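Local structure of hypothetical methylmalonyl-CoA decarboxylase alpha subunit (Sulfolobus tokodaii, 1X0U) at residues Val327-Asn332 / Ile364-Thr369. The protein belongs to the carboxyl transferase family of the ClpP/crotonase clan and is probably a carboxyl transferase subunit of a larger enzyme. Numbering follows the deposited sequence.
Sequences VGIVAN and ISLVDT
Ile329 and Ile364 pair side by side on neighbouring parallel strands, 327-332 and 364-369, their axes 4.7 Å apart at 6°. Helix 343-358 links them in a beta-alpha-beta crossover. The register is fixed by Ile364 N to Gly328 O (2.8 Å), Val330 N to Ile364 O (2.9 Å, 169° at H) and Leu366 N to Val330 O (3.0 Å). On the face of Ile329, Ala331 and Leu366 the packing is tight: Ala331 CB meets Leu366 CB at 3.6 Å. With CG1 anti to the carbonyl carbon (chi1 -72°), Ile329 sets CG2 anti to its backbone N, where it meets Leu366 CD1 at 3.9 Å. Helix 291-298 covers this face through Met291 and Ile295. The other face is looser, Ser365 CB lying 4.1 Å from Val330 O, while Ser365 OG bonds to Met417 O. No solvent side exists, all twelve residues being buried. Toward the C-terminal ends the pairing slackens: Asn332 N to Leu366 O is a weak bond of 3.4 Å, and the asparagine leans across Thr369. Asp368 turns its carboxylate away to Lys408, Arg407 and Tyr289. The chemistry implies apolar cohesion nearer the N-terminal ends and a polar end whose buried carboxylate is probably balanced by basic partners.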
# COMPACT_ATOMS: atom_id res chain seq x y z
N VAL A 327 17.08 -24.27 -8.97
CA VAL A 327 15.80 -24.69 -9.49
C VAL A 327 15.34 -25.82 -8.60
O VAL A 327 16.15 -26.48 -7.95
CB VAL A 327 15.87 -25.20 -10.96
CG1 VAL A 327 16.46 -24.12 -11.87
CG2 VAL A 327 16.71 -26.47 -11.03
N GLY A 328 14.03 -26.02 -8.55
CA GLY A 328 13.45 -27.10 -7.80
C GLY A 328 12.94 -28.00 -8.90
O GLY A 328 12.47 -27.51 -9.93
N ILE A 329 13.03 -29.30 -8.72
CA ILE A 329 12.57 -30.20 -9.76
C ILE A 329 11.55 -31.18 -9.24
O ILE A 329 11.69 -31.69 -8.13
CB ILE A 329 13.77 -30.94 -10.38
CG1 ILE A 329 14.57 -29.96 -11.23
CG2 ILE A 329 13.29 -32.13 -11.22
CD1 ILE A 329 15.84 -30.51 -11.78
N VAL A 330 10.51 -31.39 -10.04
CA VAL A 330 9.46 -32.34 -9.70
C VAL A 330 9.43 -33.26 -10.91
O VAL A 330 9.17 -32.80 -12.04
CB VAL A 330 8.10 -31.64 -9.53
CG1 VAL A 330 7.04 -32.65 -9.13
CG2 VAL A 330 8.21 -30.56 -8.49
N ALA A 331 9.69 -34.54 -10.70
CA ALA A 331 9.73 -35.48 -11.81
C ALA A 331 9.19 -36.85 -11.44
O ALA A 331 9.61 -37.42 -10.44
CB ALA A 331 11.17 -35.59 -12.31
N ASN A 332 8.26 -37.36 -12.24
CA ASN A 332 7.68 -38.67 -11.98
C ASN A 332 8.73 -39.76 -12.13
O ASN A 332 9.61 -39.68 -12.99
CB ASN A 332 6.52 -38.93 -12.95
CG ASN A 332 5.49 -37.82 -12.91
OD1 ASN A 332 4.82 -37.60 -11.90
ND2 ASN A 332 5.37 -37.10 -14.02
N ILE A 364 10.88 -26.81 -12.16
CA ILE A 364 10.91 -27.56 -13.40
C ILE A 364 10.19 -28.89 -13.25
O ILE A 364 10.51 -29.67 -12.36
CB ILE A 364 12.35 -27.85 -13.86
CG1 ILE A 364 13.09 -26.55 -14.15
CG2 ILE A 364 12.33 -28.72 -15.12
CD1 ILE A 364 12.42 -25.70 -15.22
N SER A 365 9.23 -29.14 -14.13
CA SER A 365 8.51 -30.41 -14.12
C SER A 365 9.00 -31.28 -15.29
O SER A 365 9.16 -30.81 -16.42
CB SER A 365 7.00 -30.21 -14.28
OG SER A 365 6.46 -29.48 -13.19
N LEU A 366 9.26 -32.55 -14.99
CA LEU A 366 9.69 -33.53 -15.99
C LEU A 366 8.60 -34.57 -15.84
O LEU A 366 8.48 -35.21 -14.80
CB LEU A 366 11.07 -34.09 -15.63
CG LEU A 366 12.14 -32.99 -15.56
CD1 LEU A 366 13.41 -33.50 -14.89
CD2 LEU A 366 12.43 -32.50 -16.95
N VAL A 367 7.81 -34.74 -16.90
CA VAL A 367 6.67 -35.63 -16.85
C VAL A 367 6.70 -36.98 -17.53
O VAL A 367 7.19 -37.13 -18.65
CB VAL A 367 5.41 -34.88 -17.37
CG1 VAL A 367 4.16 -35.74 -17.17
CG2 VAL A 367 5.28 -33.54 -16.66
N ASP A 368 6.13 -37.96 -16.83
CA ASP A 368 5.98 -39.33 -17.31
C ASP A 368 5.15 -40.06 -16.28
O ASP A 368 5.64 -40.86 -15.51
CB ASP A 368 7.34 -40.03 -17.49
CG ASP A 368 7.20 -41.38 -18.19
OD1 ASP A 368 6.09 -41.67 -18.71
OD2 ASP A 368 8.19 -42.14 -18.23
N THR A 369 3.86 -39.76 -16.28
CA THR A 369 2.94 -40.36 -15.33
C THR A 369 1.65 -40.76 -16.05
O THR A 369 1.09 -39.98 -16.82
CB THR A 369 2.62 -39.37 -14.18
OG1 THR A 369 1.63 -39.93 -13.32
CG2 THR A 369 2.13 -38.02 -14.73